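PDB 3JPZ: lombricine kinase from Urechis caupo, which catalyses the reversible transfer of a phosphoryl group between ATP and the guanidino compound lombricine, as a member of the phosphagen kinase family. Local coordinates for residues P293-I298 with L304-T309; Q288-P293 with D319-S324; E110-S115 with A353-K358. All coordinates share one frame; numbering follows the deposited sequence. Where two conformers were deposited one is given.

Contact 1 (P293-I298 with L304-T309)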
loop_
_atom_site.group_PDB
_atom_site.type_symbol
_atom_site.label_atom_id
_atom_site.label_comp_id
_atom_site.label_asym_id
_atom_site.label_seq_id
_atom_site.Cartn_x
_atom_site.Cartn_y
_atom_site.Cartn_z
ATOM N N PRO A 293 -7.315 -42.031 3.099
ATOM C CA PRO A 293 -8.160 -41.279 4.036
ATOM C C PRO A 293 -7.381 -40.569 5.144
ATOM O O PRO A 293 -7.860 -39.558 5.646
ATOM C CB PRO A 293 -9.060 -42.357 4.643
ATOM C CG PRO A 293 -9.096 -43.439 3.630
ATOM C CD PRO A 293 -7.767 -43.425 2.943
ATOM N N LYS A 294 -6.206 -41.078 5.509
ATOM C CA LYS A 294 -5.436 -40.508 6.608
ATOM C C LYS A 294 -4.258 -39.683 6.093
ATOM O O LYS A 294 -3.321 -39.386 6.828
ATOM C CB LYS A 294 -4.931 -41.617 7.533
ATOM C CG LYS A 294 -6.044 -42.517 8.086
ATOM C CD LYS A 294 -5.877 -42.758 9.586
ATOM C CE LYS A 294 -6.349 -44.147 10.012
ATOM N NZ LYS A 294 -7.832 -44.297 10.003
ATOM N N PHE A 295 -4.326 -39.298 4.830
ATOM C CA PHE A 295 -3.228 -38.594 4.179
ATOM C C PHE A 295 -2.910 -37.303 4.922
ATOM O O PHE A 295 -1.764 -37.048 5.283
ATOM C CB PHE A 295 -3.600 -38.322 2.716
ATOM C CG PHE A 295 -2.590 -37.499 1.959
ATOM C CD1 PHE A 295 -1.234 -37.779 2.033
ATOM C CD2 PHE A 295 -3.012 -36.465 1.136
ATOM C CE1 PHE A 295 -0.320 -37.033 1.325
ATOM C CE2 PHE A 295 -2.098 -35.715 0.415
ATOM C CZ PHE A 295 -0.756 -35.997 0.504
ATOM N N GLU A 296 -3.943 -36.500 5.159
ATOM C CA GLU A 296 -3.796 -35.209 5.820
ATOM C C GLU A 296 -3.304 -35.391 7.242
ATOM O O GLU A 296 -2.452 -34.649 7.733
ATOM C CB GLU A 296 -5.142 -34.495 5.862
ATOM C CG GLU A 296 -5.029 -33.018 5.697
ATOM C CD GLU A 296 -4.437 -32.666 4.364
ATOM O OE1 GLU A 296 -4.946 -33.173 3.342
ATOM O OE2 GLU A 296 -3.449 -31.908 4.347
ATOM N N ASP A 297 -3.878 -36.382 7.904
ATOM C CA ASP A 297 -3.489 -36.729 9.257
ATOM C C ASP A 297 -1.983 -36.971 9.288
ATOM O O ASP A 297 -1.287 -36.493 10.175
ATOM C CB ASP A 297 -4.196 -38.009 9.731
ATOM C CG ASP A 297 -5.644 -38.123 9.244
ATOM O OD1 ASP A 297 -5.954 -37.761 8.085
ATOM O OD2 ASP A 297 -6.479 -38.619 10.029
ATOM N N ILE A 298 -1.498 -37.718 8.302
ATOM C CA ILE A 298 -0.122 -38.192 8.275
ATOM C C ILE A 298 0.854 -37.033 8.139
ATOM O O ILE A 298 1.856 -36.951 8.848
ATOM C CB ILE A 298 0.076 -39.181 7.113
ATOM C CG1 ILE A 298 -0.600 -40.516 7.455
ATOM C CG2 ILE A 298 1.554 -39.378 6.822
ATOM C CD1 ILE A 298 -1.050 -41.318 6.255
ATOM N N LEU A 304 4.775 -31.703 8.969
ATOM C CA LEU A 304 5.022 -31.229 7.628
ATOM C C LEU A 304 3.864 -30.398 7.097
ATOM O O LEU A 304 2.727 -30.531 7.537
ATOM C CB LEU A 304 5.257 -32.413 6.698
ATOM C CG LEU A 304 6.407 -33.349 7.074
ATOM C CD1 LEU A 304 6.294 -34.612 6.258
ATOM C CD2 LEU A 304 7.752 -32.661 6.858
ATOM N N GLN A 305 4.172 -29.545 6.137
ATOM C CA GLN A 305 3.157 -28.837 5.381
ATOM C C GLN A 305 3.186 -29.276 3.925
ATOM O O GLN A 305 4.213 -29.720 3.401
ATOM C CB GLN A 305 3.366 -27.335 5.460
ATOM C CG GLN A 305 3.123 -26.757 6.824
ATOM C CD GLN A 305 3.119 -25.254 6.790
ATOM O OE1 GLN A 305 4.166 -24.623 6.651
ATOM N NE2 GLN A 305 1.934 -24.665 6.903
ATOM N N LYS A 306 2.042 -29.122 3.276
ATOM C CA LYS A 306 1.809 -29.701 1.977
ATOM C C LYS A 306 1.063 -28.713 1.099
ATOM O O LYS A 306 0.142 -28.022 1.556
ATOM C CB LYS A 306 0.979 -30.973 2.146
ATOM C CG LYS A 306 0.303 -31.457 0.891
ATOM C CD LYS A 306 -0.424 -32.792 1.132
ATOM C CE LYS A 306 -1.506 -32.656 2.171
ATOM N NZ LYS A 306 -2.649 -31.842 1.693
ATOM N N ARG A 307 1.468 -28.652 -0.159
ATOM C CA ARG A 307 0.782 -27.860 -1.161
ATOM C C ARG A 307 1.128 -28.440 -2.517
ATOM O O ARG A 307 1.897 -29.404 -2.607
ATOM C CB ARG A 307 1.165 -26.378 -1.059
ATOM C CG ARG A 307 2.614 -26.063 -1.369
ATOM C CD ARG A 307 2.930 -24.630 -1.018
ATOM N NE ARG A 307 4.232 -24.198 -1.511
ATOM C CZ ARG A 307 4.838 -23.075 -1.134
ATOM N NH1 ARG A 307 4.260 -22.273 -0.254
ATOM N NH2 ARG A 307 6.025 -22.750 -1.631
ATOM N N GLY A 308 0.541 -27.881 -3.569
ATOM C CA GLY A 308 0.830 -28.328 -4.912
ATOM C C GLY A 308 2.212 -27.853 -5.304
ATOM O O GLY A 308 2.902 -27.189 -4.519
ATOM N N THR A 309 2.612 -28.172 -6.526
ATOM C CA THR A 309 3.973 -27.891 -6.971
ATOM C C THR A 309 4.209 -26.435 -7.346
ATOM O O THR A 309 5.357 -26.009 -7.471
ATOM C CB THR A 309 4.340 -28.745 -8.185
ATOM O OG1 THR A 309 3.222 -28.814 -9.075
ATOM C CG2 THR A 309 4.739 -30.141 -7.749
#
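Lys306 reaches from its strand to the first turn of helix 295-301 and puts its ammonium group against the carboxylate of Glu296 in a salt bridge. The stronger bond runs from Lys306 NZ to Glu296 OE2 at 2.8 Å and meets the syn lone pair of that oxygen. A weak second bond joins Lys306 NZ to Glu296 OE1 at 3.1 Å, so one ammonium group serves both carboxylate oxygens. The two side chains meet at about a right angle, Glu296 being bent at chi2 (62°). Lys306 leaves its strand with CG anti to the backbone N (chi1 162°), runs straight at chi2, then folds at chi3 and chi4, which turns NZ back to the carboxylate. Its aliphatic part lies obliquely against the buried Phe295 ring, with Lys306 CD 3.3 Å from Phe295 CZ and Lys306 CE 3.6 Å from Phe295 CE2. The lysine thus divides its length between a nonpolar neighbour and an acid on the exposed side.

The helix start has its own bonds: Ile298 N donates to the O atom of Lys294, the N-cap residue, at 2.9 Å, and Lys294 N is bonded to His292 ND1. Arg307, next to Lys306 and seen to bind ADP in a crystal structure of this protein (none is bound to this chain), pairs through NH1 with Glu312. Strand 304-307 is one of the two edge strands of the large antiparallel sheet, hydrogen-bonded to strand 320-325, whose Tyr321 meets Phe295 edge-to-face. Ile298 and Leu304 both pack on helix 333-355, which joins the short helix to the sheet edge.

Contact 2 (Q288-P293 with D319-S324)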
loop_
_atom_site.group_PDB
_atom_site.type_symbol
_atom_site.label_atom_id
_atom_site.label_comp_id
_atom_site.label_asym_id
_atom_site.label_seq_id
_atom_site.Cartn_x
_atom_site.Cartn_y
_atom_site.Cartn_z
ATOM N N GLN A 288 -0.709 -43.050 -4.483
ATOM C CA GLN A 288 -1.625 -43.834 -3.667
ATOM C C GLN A 288 -1.930 -43.152 -2.350
ATOM O O GLN A 288 -3.067 -43.153 -1.887
ATOM C CB GLN A 288 -1.025 -45.215 -3.404
ATOM C CG GLN A 288 -0.860 -46.037 -4.660
ATOM C CD GLN A 288 -2.107 -46.003 -5.510
ATOM O OE1 GLN A 288 -3.183 -46.403 -5.065
ATOM N NE2 GLN A 288 -1.979 -45.504 -6.737
ATOM N N LEU A 289 -0.910 -42.553 -1.756
ATOM C CA LEU A 289 -1.013 -42.080 -0.378
ATOM C C LEU A 289 -1.925 -40.862 -0.291
ATOM O O LEU A 289 -2.608 -40.651 0.711
ATOM C CB LEU A 289 0.374 -41.755 0.176
ATOM C CG LEU A 289 0.406 -41.427 1.666
ATOM C CD1 LEU A 289 -0.160 -42.592 2.471
ATOM C CD2 LEU A 289 1.813 -41.087 2.115
ATOM N N SER A 290 -1.935 -40.070 -1.354
ATOM C CA SER A 290 -2.759 -38.876 -1.413
ATOM C C SER A 290 -4.240 -39.225 -1.548
ATOM O O SER A 290 -5.106 -38.381 -1.329
ATOM C CB SER A 290 -2.343 -38.010 -2.591
ATOM O OG SER A 290 -2.399 -38.744 -3.798
ATOM N N LYS A 291 -4.524 -40.465 -1.929
ATOM C CA LYS A 291 -5.899 -40.941 -1.980
ATOM C C LYS A 291 -6.269 -41.615 -0.666
ATOM O O LYS A 291 -7.424 -41.984 -0.451
ATOM C CB LYS A 291 -6.088 -41.927 -3.131
ATOM C CG LYS A 291 -5.530 -41.461 -4.461
ATOM C CD LYS A 291 -5.780 -42.496 -5.560
ATOM C CE LYS A 291 -4.814 -42.339 -6.735
ATOM N NZ LYS A 291 -4.595 -40.918 -7.140
ATOM N N HIS A 292 -5.282 -41.778 0.211
ATOM C CA HIS A 292 -5.514 -42.433 1.492
ATOM C C HIS A 292 -6.274 -41.501 2.436
ATOM O O HIS A 292 -5.925 -40.326 2.568
ATOM C CB HIS A 292 -4.195 -42.866 2.132
ATOM C CG HIS A 292 -4.365 -43.839 3.260
ATOM N ND1 HIS A 292 -4.639 -43.441 4.550
ATOM C CD2 HIS A 292 -4.310 -45.192 3.287
ATOM C CE1 HIS A 292 -4.740 -44.507 5.327
ATOM N NE2 HIS A 292 -4.546 -45.583 4.585
ATOM N N PRO A 293 -7.315 -42.031 3.099
ATOM C CA PRO A 293 -8.160 -41.279 4.036
ATOM C C PRO A 293 -7.381 -40.569 5.144
ATOM O O PRO A 293 -7.860 -39.558 5.646
ATOM C CB PRO A 293 -9.060 -42.357 4.643
ATOM C CG PRO A 293 -9.096 -43.439 3.630
ATOM C CD PRO A 293 -7.767 -43.425 2.943
ATOM N N ASP A 319 0.183 -35.903 -8.859
ATOM C CA ASP A 319 0.260 -36.309 -7.471
ATOM C C ASP A 319 1.616 -35.992 -6.867
ATOM O O ASP A 319 2.061 -36.678 -5.946
ATOM C CB ASP A 319 -0.052 -37.799 -7.347
ATOM C CG ASP A 319 -1.409 -38.139 -7.901
ATOM O OD1 ASP A 319 -2.273 -37.238 -7.905
ATOM O OD2 ASP A 319 -1.608 -39.290 -8.339
ATOM N N VAL A 320 2.265 -34.958 -7.386
ATOM C CA VAL A 320 3.501 -34.457 -6.799
ATOM C C VAL A 320 3.177 -33.303 -5.850
ATOM O O VAL A 320 2.638 -32.274 -6.259
ATOM C CB VAL A 320 4.478 -33.959 -7.859
ATOM C CG1 VAL A 320 5.738 -33.410 -7.194
ATOM C CG2 VAL A 320 4.823 -35.089 -8.846
ATOM N N TYR A 321 3.487 -33.492 -4.580
ATOM C CA TYR A 321 3.233 -32.476 -3.577
ATOM C C TYR A 321 4.520 -31.826 -3.113
ATOM O O TYR A 321 5.553 -32.474 -2.984
ATOM C CB TYR A 321 2.526 -33.085 -2.386
ATOM C CG TYR A 321 1.170 -33.612 -2.718
ATOM C CD1 TYR A 321 1.012 -34.865 -3.288
ATOM C CD2 TYR A 321 0.043 -32.856 -2.476
ATOM C CE1 TYR A 321 -0.231 -35.348 -3.595
ATOM C CE2 TYR A 321 -1.202 -33.328 -2.786
ATOM C CZ TYR A 321 -1.335 -34.575 -3.337
ATOM O OH TYR A 321 -2.585 -35.043 -3.641
ATOM N N ASP A 322 4.443 -30.530 -2.867
ATOM C CA ASP A 322 5.503 -29.841 -2.183
ATOM C C ASP A 322 5.325 -30.085 -0.693
ATOM O O ASP A 322 4.316 -29.706 -0.098
ATOM C CB ASP A 322 5.456 -28.354 -2.478
ATOM C CG ASP A 322 6.544 -27.600 -1.762
ATOM O OD1 ASP A 322 6.555 -27.614 -0.509
ATOM O OD2 ASP A 322 7.396 -27.014 -2.451
ATOM N N ILE A 323 6.314 -30.739 -0.109
ATOM C CA ILE A 323 6.274 -31.136 1.283
ATOM C C ILE A 323 7.444 -30.455 1.964
ATOM O O ILE A 323 8.577 -30.507 1.482
ATOM C CB ILE A 323 6.360 -32.649 1.410
ATOM C CG1 ILE A 323 5.113 -33.281 0.784
ATOM C CG2 ILE A 323 6.515 -33.075 2.867
ATOM C CD1 ILE A 323 3.898 -33.282 1.665
ATOM N N SER A 324 7.159 -29.824 3.094
ATOM C CA SER A 324 8.150 -29.025 3.791
ATOM C C SER A 324 7.991 -29.190 5.293
ATOM O O SER A 324 6.990 -29.729 5.769
ATOM C CB SER A 324 7.994 -27.551 3.416
ATOM O OG SER A 324 6.671 -27.103 3.661
#
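Ser290, midway along the 3-10 turn 289-291, sets its CB against the hydroxyl end of Tyr321, the methylene approaching the ring obliquely.

At the start of the segment, Gln288 N and Leu289 N are both hydrogen-bonded to the carboxylate of Glu351, and Leu289 packs on helix 333-355, to which that glutamate belongs. Ser290 follows, with its CB 3.2 Å from Tyr321 OH and 3.5 Å from Tyr321 CE1. The Ser290 hydroxyl OG, held between the backbone N and the carbonyl carbon (chi1 56°), is engaged within its own loop, hydrogen-bonded to Leu286 O and weakly to His287 O. The meeting of serine and tyrosine is therefore mainly van der Waals contact.

Lys291, whose N bonds to Gln288 O, extends past this point and bends only at chi4, bringing NZ to Asp319, the two side chains crossing at about a right angle. At 3.6 Å, the separation of Lys291 NZ and Asp319 OD2 makes a long salt bridge, probably a modest electrostatic attraction at the surface. The same Asp319 OD2 is hydrogen-bonded to His287 ND1, its stronger partner. His292 N closes the turn on Leu289 O.

This loop links strand 279-285 to helix 295-301 and folds back beside strand 320-325, the sheet neighbour of strand 279-285, where Tyr321 also touches Lys306 of strand 304-307.

Contact 3 (E110-S115 with A353-K358)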
loop_
_atom_site.group_PDB
_atom_site.type_symbol
_atom_site.label_atom_id
_atom_site.label_comp_id
_atom_site.label_asym_id
_atom_site.label_seq_id
_atom_site.Cartn_x
_atom_site.Cartn_y
_atom_site.Cartn_z
ATOM N N GLU A 110 14.634 -41.200 -6.147
ATOM C CA GLU A 110 14.229 -40.155 -7.065
ATOM C C GLU A 110 13.085 -40.584 -7.971
ATOM O O GLU A 110 12.615 -39.799 -8.767
ATOM C CB GLU A 110 15.432 -39.655 -7.863
ATOM C CG GLU A 110 16.447 -39.004 -6.959
ATOM C CD GLU A 110 17.708 -38.567 -7.661
ATOM O OE1 GLU A 110 17.946 -38.999 -8.811
ATOM O OE2 GLU A 110 18.472 -37.797 -7.044
ATOM N N LYS A 111 12.616 -41.816 -7.824
ATOM C CA LYS A 111 11.353 -42.214 -8.443
ATOM C C LYS A 111 10.204 -41.477 -7.758
ATOM O O LYS A 111 9.127 -41.298 -8.326
ATOM C CB LYS A 111 11.147 -43.723 -8.334
ATOM C CG LYS A 111 12.080 -44.535 -9.223
ATOM C CD LYS A 111 11.756 -46.024 -9.184
ATOM C CE LYS A 111 12.123 -46.654 -7.862
ATOM N NZ LYS A 111 13.565 -46.517 -7.583
ATOM N N TYR A 112 10.446 -41.059 -6.526
ATOM C CA TYR A 112 9.426 -40.389 -5.738
ATOM C C TYR A 112 9.750 -38.908 -5.547
ATOM O O TYR A 112 8.933 -38.049 -5.878
ATOM C CB TYR A 112 9.247 -41.125 -4.407
ATOM C CG TYR A 112 8.783 -42.554 -4.613
ATOM C CD1 TYR A 112 9.693 -43.595 -4.682
ATOM C CD2 TYR A 112 7.435 -42.851 -4.780
ATOM C CE1 TYR A 112 9.271 -44.904 -4.882
ATOM C CE2 TYR A 112 7.006 -44.159 -4.994
ATOM C CZ TYR A 112 7.928 -45.173 -5.038
ATOM O OH TYR A 112 7.504 -46.469 -5.238
ATOM N N VAL A 113 10.944 -38.597 -5.046
ATOM C CA VAL A 113 11.323 -37.202 -4.867
ATOM C C VAL A 113 11.907 -36.606 -6.142
ATOM O O VAL A 113 12.958 -37.039 -6.618
ATOM C CB VAL A 113 12.316 -37.022 -3.703
ATOM C CG1 VAL A 113 12.745 -35.571 -3.597
ATOM C CG2 VAL A 113 11.680 -37.476 -2.412
ATOM N N LYS A 114 11.214 -35.600 -6.675
ATOM C CA LYS A 114 11.545 -34.991 -7.956
ATOM C C LYS A 114 12.522 -33.831 -7.819
ATOM O O LYS A 114 13.267 -33.530 -8.741
ATOM C CB LYS A 114 10.265 -34.500 -8.635
ATOM C CG LYS A 114 9.192 -35.579 -8.761
ATOM C CD LYS A 114 9.752 -36.803 -9.469
ATOM C CE LYS A 114 8.738 -37.944 -9.541
ATOM N NZ LYS A 114 9.336 -39.153 -10.178
ATOM N N SER A 115 12.514 -33.181 -6.667
ATOM C CA SER A 115 13.420 -32.064 -6.417
ATOM C C SER A 115 13.422 -31.715 -4.941
ATOM O O SER A 115 12.573 -32.168 -4.183
ATOM C CB SER A 115 13.016 -30.838 -7.232
ATOM O OG SER A 115 11.720 -30.392 -6.876
ATOM N N ALA A 353 4.165 -49.279 0.217
ATOM C CA ALA A 353 3.262 -50.224 0.853
ATOM C C ALA A 353 1.942 -50.323 0.099
ATOM O O ALA A 353 1.454 -51.421 -0.154
ATOM C CB ALA A 353 3.008 -49.818 2.289
ATOM N N LEU A 354 1.370 -49.171 -0.244
ATOM C CA LEU A 354 0.096 -49.107 -0.952
ATOM C C LEU A 354 0.235 -49.573 -2.395
ATOM O O LEU A 354 -0.686 -50.161 -2.954
ATOM C CB LEU A 354 -0.446 -47.675 -0.938
ATOM C CG LEU A 354 -0.784 -47.097 0.436
ATOM C CD1 LEU A 354 -1.003 -45.595 0.349
ATOM C CD2 LEU A 354 -2.012 -47.792 1.015
ATOM N N GLU A 355 1.384 -49.283 -2.998
ATOM C CA GLU A 355 1.678 -49.738 -4.351
ATOM C C GLU A 355 1.659 -51.258 -4.392
ATOM O O GLU A 355 1.306 -51.858 -5.407
ATOM C CB GLU A 355 3.049 -49.232 -4.808
ATOM C CG GLU A 355 3.094 -47.760 -5.152
ATOM C CD GLU A 355 4.514 -47.274 -5.436
ATOM O OE1 GLU A 355 5.468 -47.989 -5.082
ATOM O OE2 GLU A 355 4.679 -46.188 -6.022
ATOM N N ALA A 356 2.043 -51.876 -3.278
ATOM C CA ALA A 356 2.080 -53.329 -3.177
ATOM C C ALA A 356 0.729 -53.889 -2.739
ATOM O O ALA A 356 0.561 -55.098 -2.635
ATOM C CB ALA A 356 3.163 -53.759 -2.210
ATOM N N GLY A 357 -0.225 -53.001 -2.479
ATOM C CA GLY A 357 -1.561 -53.401 -2.079
ATOM C C GLY A 357 -1.661 -53.740 -0.604
ATOM O O GLY A 357 -2.505 -54.539 -0.203
ATOM N N LYS A 358 -0.812 -53.119 0.210
ATOM C CA LYS A 358 -0.747 -53.430 1.637
ATOM C C LYS A 358 -1.396 -52.339 2.490
ATOM O O LYS A 358 -1.633 -51.230 2.022
ATOM C CB LYS A 358 0.709 -53.616 2.077
ATOM C CG LYS A 358 1.395 -54.852 1.511
ATOM C CD LYS A 358 2.839 -54.950 1.995
ATOM C CE LYS A 358 3.537 -56.194 1.463
ATOM N NZ LYS A 358 4.976 -56.239 1.857
#
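The hydroxyl of Tyr112 donates a short hydrogen bond to Glu355, with 2.5 Å between Tyr112 OH and Glu355 OE1. The bond uses the syn lone pair of OE1, and OE1 lies in the ring plane at the edge of the tyrosine. The other oxygen stays close: Glu355 OE2 is 2.9 Å from Tyr112 OH and 3.3 Å from Tyr112 CE2, near the plane of the ring. Ring and carboxylate planes are turned 36° apart. The side chains come from opposite directions, Glu355 fully extended beyond CG (chi2 173°), so the contact is made by their far ends while the nearest CA atoms, those of Tyr112 and Glu355, remain 12.2 Å apart.

Glu355 belongs to the last turn of helix 333-355, which ends in a Schellman motif: Gly357 has positive phi, with Lys358 N bonded to Ala353 O and Gly357 N to Leu354 O. The bond thus joins this helix terminus to the entrance of strand 113-122, a central strand of the antiparallel sheet of the phosphagen kinase catalytic domain. Along that strand lies Ser115, also seen to bind ADP. Tyr112 also packs on Ile348 and Glu351 of the helix and on Val284 of strand 279-285, to which its backbone is bonded through Gln285.

How the contacts relate
From the N terminus, 110-115 comes first and opens strand 113-122; it meets its partner 353-358 only after 237 intervening residues, so contact 3 closes the widest loop. Contact 2 is nested inside it, returning from 288-293 to 319-324 across 25 residues. Contact 1 is the innermost, linking 293-298 to 304-309 across five residues, and shares Pro293 with contact 2. None of the loops cross. Contacts 1 and 2 touch through neighbouring strands 304-307 and 320-325, whereas contacts 2 and 3 meet where Gln288 and Leu289 pack on Leu354. Together they tie edge strand 304-307, its neighbour 320-325 and the start of central strand 113-122 to helix 295-301, the loop before it and the end of helix 333-355.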